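Glutathione peroxidase (Hypocrea jecorina, PDB 6VPD) probably reduces hydroperoxides to alcohols at the expense of thioredoxin, as a thiol peroxidase of the glutathione peroxidase family with a thioredoxin fold. Local coordinates at residues T27-D31 with I160-G164; Y135-K139 with K157-G161. All coordinates share one frame; numbering follows the deposited sequence.

Contact 1. Residues T27-D31 with I160-G164; sequences TSFFD and IGRDG
F29 and I160 meet at about a right angle, the isoleucine laid over one face of the phenyl ring. I160 CG1 stands 3.7 Å from the centroid of the F29 ring, 11° off its normal, a CH-pi contact, while CG2 of I160 packs 3.6 Å from F29 CB. The F29 ring is presented to I160 with CG anti to the backbone N (chi1 171°). Backbone polarity is met at the same residue: F29 N donates to G164 O at 2.9 Å, nearly straight at 168° and in the carbonyl plane on a lone pair. F30 goes to the turn instead. Its CE2 lies 3.4 Å from R162 O and 3.5 Å from G164 CA, and this end of the ring lies against the type I turn G161-G164, which G164 N closes by bonding to G161 O. From within the turn, R162 reaches out to D84 in a salt bridge and to the I187 carbonyl. An alanine in place of F29 takes away the ring under I160 CG1 and would probably leave a gap toward V52 and V54 of strand 51-58. One backbone bond, flanked by the F29 and F30 side chains, thus ties the segment leading into strand 33-35 to the turn joining strands 157-160 and 166-170, with apolar packing of both rings around it.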
loop_
_atom_site.group_PDB
_atom_site.type_symbol
_atom_site.label_atom_id
_atom_site.label_comp_id
_atom_site.label_asym_id
_atom_site.label_seq_id
_atom_site.Cartn_x
_atom_site.Cartn_y
_atom_site.Cartn_z
ATOM N N THR A 27 23.540 15.087 9.613
ATOM C CA THR A 27 23.929 14.117 8.611
ATOM C C THR A 27 23.255 14.459 7.288
ATOM O O THR A 27 22.172 15.057 7.240
ATOM C CB THR A 27 23.551 12.706 9.052
ATOM O OG1 THR A 27 23.687 12.599 10.469
ATOM C CG2 THR A 27 24.466 11.681 8.402
ATOM N N SER A 28 23.928 14.103 6.207
ATOM C CA SER A 28 23.399 14.255 4.876
ATOM C C SER A 28 23.395 12.892 4.212
ATOM O O SER A 28 24.246 12.043 4.500
ATOM C CB SER A 28 24.219 15.216 4.043
ATOM O OG SER A 28 24.778 14.518 2.942
ATOM N N PHE A 29 22.427 12.704 3.321
ATOM C CA PHE A 29 22.313 11.456 2.587
ATOM C C PHE A 29 23.630 11.093 1.928
ATOM O O PHE A 29 24.020 9.925 1.905
ATOM C CB PHE A 29 21.185 11.596 1.554
ATOM C CG PHE A 29 21.088 10.473 0.580
ATOM C CD1 PHE A 29 20.398 9.309 0.900
ATOM C CD2 PHE A 29 21.635 10.596 -0.678
ATOM C CE1 PHE A 29 20.276 8.269 -0.022
ATOM C CE2 PHE A 29 21.525 9.567 -1.593
ATOM C CZ PHE A 29 20.835 8.403 -1.267
ATOM N N PHE A 30 24.351 12.080 1.424
ATOM C CA PHE A 30 25.595 11.751 0.734
ATOM C C PHE A 30 26.736 11.348 1.685
ATOM O O PHE A 30 27.830 11.025 1.198
ATOM C CB PHE A 30 26.003 12.929 -0.158
ATOM C CG PHE A 30 24.886 13.428 -1.066
ATOM C CD1 PHE A 30 24.478 12.691 -2.174
ATOM C CD2 PHE A 30 24.249 14.639 -0.807
ATOM C CE1 PHE A 30 23.456 13.158 -3.003
ATOM C CE2 PHE A 30 23.232 15.105 -1.629
ATOM C CZ PHE A 30 22.840 14.363 -2.729
ATOM N N ASP A 31 26.508 11.330 3.008
ATOM C CA ASP A 31 27.465 10.749 3.948
ATOM C C ASP A 31 27.490 9.218 3.901
ATOM O O ASP A 31 28.408 8.607 4.462
ATOM C CB ASP A 31 27.158 11.189 5.397
ATOM C CG ASP A 31 27.375 12.696 5.636
ATOM O OD1 ASP A 31 28.021 13.336 4.784
ATOM O OD2 ASP A 31 26.903 13.238 6.672
ATOM N N ILE A 160 15.580 12.786 -2.124
ATOM C CA ILE A 160 16.720 13.497 -1.556
ATOM C C ILE A 160 16.962 14.766 -2.365
ATOM O O ILE A 160 17.237 14.698 -3.570
ATOM C CB ILE A 160 18.000 12.638 -1.549
ATOM C CG1 ILE A 160 17.787 11.214 -0.985
ATOM C CG2 ILE A 160 19.075 13.385 -0.786
ATOM C CD1 ILE A 160 17.181 11.137 0.373
ATOM N N GLY A 161 16.913 15.927 -1.699
ATOM C CA GLY A 161 17.254 17.174 -2.352
ATOM C C GLY A 161 18.754 17.319 -2.551
ATOM O O GLY A 161 19.560 16.564 -2.010
ATOM N N ARG A 162 19.133 18.319 -3.356
ATOM C CA ARG A 162 20.540 18.489 -3.722
ATOM C C ARG A 162 21.429 18.657 -2.494
ATOM O O ARG A 162 22.614 18.306 -2.535
ATOM C CB ARG A 162 20.713 19.689 -4.655
ATOM C CG ARG A 162 20.018 19.581 -6.002
ATOM C CD ARG A 162 20.573 20.678 -6.905
ATOM N NE ARG A 162 19.912 20.783 -8.201
ATOM C CZ ARG A 162 20.422 20.328 -9.352
ATOM N NH1 ARG A 162 21.603 19.712 -9.372
ATOM N NH2 ARG A 162 19.759 20.493 -10.494
ATOM N N ASP A 163 20.871 19.168 -1.392
ATOM C CA ASP A 163 21.585 19.331 -0.131
ATOM C C ASP A 163 21.635 18.066 0.715
ATOM O O ASP A 163 22.277 18.085 1.774
ATOM C CB ASP A 163 20.939 20.440 0.699
ATOM C CG ASP A 163 19.475 20.159 1.004
ATOM O OD1 ASP A 163 18.831 19.373 0.248
ATOM O OD2 ASP A 163 18.963 20.731 1.994
ATOM N N GLY A 164 20.956 16.992 0.309
ATOM C CA GLY A 164 21.027 15.734 1.023
ATOM C C GLY A 164 20.045 15.538 2.163
ATOM O O GLY A 164 20.198 14.578 2.924
#

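Contact 2. Residues Y135-K139 with K157-G161; sequences YKWLK and KFLIG
The 135-139 segment of helix 133-141 crosses strand 157-160 almost perpendicularly, their axes 10.7 Å apart at an angle of 84°, with L138 and F158 the nearest pair of CA atoms. F158 fills the space between them. It points its CB at the helix, and with CG anti to the carbonyl carbon its ring lies against L138. L138 CB sits over one face of that ring, 3.9 Å from the centroid and 16° off the normal, in a CH-pi contact displaced toward the rim; the carbonyl L138 O also comes against the ring, 3.4 Å from F158 CE2. The two methyls of L138 part company: CD1 stays with the phenyl, 3.8 Å from F158 CD1, and also lies over the centre of one face of the Y135 ring, whereas CD2 reaches I160 CD1 at 3.8 Å. Y135 joins from the preceding turn of the helix, its CE1 3.8 Å from F158 CE1, the two ring planes inclined at 79° in an oblique pair. K139 brings its CG near F158 CZ; its NZ turns away to the V126 carbonyl. V54 of strand 51-58 and V166 of strand 166-170 extend the apolar surface around L138. Helix and strand are therefore held mainly by apolar packing, without hydrogen bonds between them, as a helix packs on the central sheet of a thioredoxin fold, while the strand's backbone bonds to neighbours such as strand 51-58.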
loop_
_atom_site.group_PDB
_atom_site.type_symbol
_atom_site.label_atom_id
_atom_site.label_comp_id
_atom_site.label_asym_id
_atom_site.label_seq_id
_atom_site.Cartn_x
_atom_site.Cartn_y
_atom_site.Cartn_z
ATOM N N TYR A 135 18.785 3.270 5.721
ATOM C CA TYR A 135 17.340 3.267 5.931
ATOM C C TYR A 135 16.958 3.624 7.359
ATOM O O TYR A 135 15.880 4.193 7.577
ATOM C CB TYR A 135 16.740 1.915 5.548
ATOM C CG TYR A 135 16.282 1.949 4.128
ATOM C CD1 TYR A 135 15.013 2.371 3.813
ATOM C CD2 TYR A 135 17.154 1.648 3.093
ATOM C CE1 TYR A 135 14.591 2.448 2.509
ATOM C CE2 TYR A 135 16.742 1.726 1.769
ATOM C CZ TYR A 135 15.454 2.122 1.488
ATOM O OH TYR A 135 15.030 2.207 0.189
ATOM N N LYS A 136 17.802 3.305 8.345
ATOM C CA LYS A 136 17.536 3.817 9.684
ATOM C C LYS A 136 17.498 5.345 9.681
ATOM O O LYS A 136 16.624 5.960 10.304
ATOM C CB LYS A 136 18.576 3.285 10.664
ATOM C CG LYS A 136 18.410 1.799 10.966
ATOM C CD LYS A 136 19.324 1.339 12.087
ATOM C CE LYS A 136 19.309 -0.205 12.203
ATOM N NZ LYS A 136 20.185 -0.707 13.302
ATOM N N TRP A 137 18.399 5.972 8.926
ATOM C CA TRP A 137 18.405 7.426 8.833
ATOM C C TRP A 137 17.196 7.947 8.052
ATOM O O TRP A 137 16.501 8.859 8.519
ATOM C CB TRP A 137 19.713 7.886 8.196
ATOM C CG TRP A 137 19.840 9.361 8.039
ATOM C CD1 TRP A 137 20.212 10.265 8.998
ATOM C CD2 TRP A 137 19.621 10.111 6.838
ATOM N NE1 TRP A 137 20.240 11.527 8.463
ATOM C CE2 TRP A 137 19.878 11.461 7.139
ATOM C CE3 TRP A 137 19.253 9.770 5.535
ATOM C CZ2 TRP A 137 19.766 12.469 6.186
ATOM C CZ3 TRP A 137 19.121 10.768 4.602
ATOM C CH2 TRP A 137 19.378 12.098 4.928
ATOM N N LEU A 138 16.936 7.390 6.854
ATOM C CA LEU A 138 15.792 7.831 6.050
ATOM C C LEU A 138 14.486 7.786 6.840
ATOM O O LEU A 138 13.643 8.677 6.713
ATOM C CB LEU A 138 15.651 6.968 4.789
ATOM C CG LEU A 138 16.647 7.181 3.643
ATOM C CD1 LEU A 138 16.346 6.243 2.497
ATOM C CD2 LEU A 138 16.680 8.612 3.156
ATOM N N LYS A 139 14.306 6.757 7.671
ATOM C CA LYS A 139 13.028 6.562 8.353
ATOM C C LYS A 139 12.824 7.578 9.479
ATOM O O LYS A 139 11.741 8.164 9.589
ATOM C CB LYS A 139 12.943 5.116 8.856
ATOM C CG LYS A 139 12.514 4.109 7.754
ATOM C CD LYS A 139 13.184 2.746 7.883
ATOM C CE LYS A 139 12.736 1.978 9.089
ATOM N NZ LYS A 139 13.736 0.947 9.443
ATOM N N LYS A 157 9.029 5.302 -1.495
ATOM C CA LYS A 157 9.999 6.196 -2.132
ATOM C C LYS A 157 10.410 7.313 -1.173
ATOM O O LYS A 157 9.566 7.866 -0.461
ATOM C CB LYS A 157 9.417 6.828 -3.408
ATOM C CG LYS A 157 8.898 5.853 -4.421
ATOM C CD LYS A 157 7.391 5.681 -4.320
ATOM C CE LYS A 157 6.840 4.970 -5.552
ATOM N NZ LYS A 157 5.656 4.104 -5.228
ATOM N N PHE A 158 11.704 7.644 -1.153
ATOM C CA PHE A 158 12.213 8.850 -0.497
ATOM C C PHE A 158 12.913 9.737 -1.516
ATOM O O PHE A 158 13.685 9.251 -2.345
ATOM C CB PHE A 158 13.225 8.559 0.597
ATOM C CG PHE A 158 12.726 7.681 1.694
ATOM C CD1 PHE A 158 12.657 6.306 1.526
ATOM C CD2 PHE A 158 12.411 8.225 2.945
ATOM C CE1 PHE A 158 12.238 5.484 2.577
ATOM C CE2 PHE A 158 11.987 7.412 3.999
ATOM C CZ PHE A 158 11.891 6.041 3.808
ATOM N N LEU A 159 12.680 11.041 -1.426
ATOM C CA LEU A 159 13.270 12.016 -2.331
ATOM C C LEU A 159 14.350 12.809 -1.591
ATOM O O LEU A 159 14.066 13.428 -0.561
ATOM C CB LEU A 159 12.187 12.937 -2.879
ATOM C CG LEU A 159 12.639 14.000 -3.872
ATOM C CD1 LEU A 159 13.289 13.324 -5.064
ATOM C CD2 LEU A 159 11.452 14.885 -4.286
ATOM N N ILE A 160 15.580 12.786 -2.124
ATOM C CA ILE A 160 16.720 13.497 -1.556
ATOM C C ILE A 160 16.962 14.766 -2.365
ATOM O O ILE A 160 17.237 14.698 -3.570
ATOM C CB ILE A 160 18.000 12.638 -1.549
ATOM C CG1 ILE A 160 17.787 11.214 -0.985
ATOM C CG2 ILE A 160 19.075 13.385 -0.786
ATOM C CD1 ILE A 160 17.181 11.137 0.373
ATOM N N GLY A 161 16.913 15.927 -1.699
ATOM C CA GLY A 161 17.254 17.174 -2.352
ATOM C C GLY A 161 18.754 17.319 -2.551
ATOM O O GLY A 161 19.560 16.564 -2.010
#

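Both contacts are buried, but contact 2 lies deeper, its centre about 7 Å from the chain centre against about 12 Å for contact 1, where D163 and R162 remain partly exposed. They run together at I160, the end of strand 157-160, which offers apolar surface to the N-terminal segment in one and to the helix in the other. W137 joins them further: from helix 133-141 its CH2 lies 3.3 Å from G164 O and its NE1 3.6 Å from T27 CB, both as packing. Chemistry follows place: the helix-on-sheet contact is mainly apolar and without a hydrogen bond across it, whereas the contact at the strand's end, among loops, adds a backbone hydrogen bond and a turn.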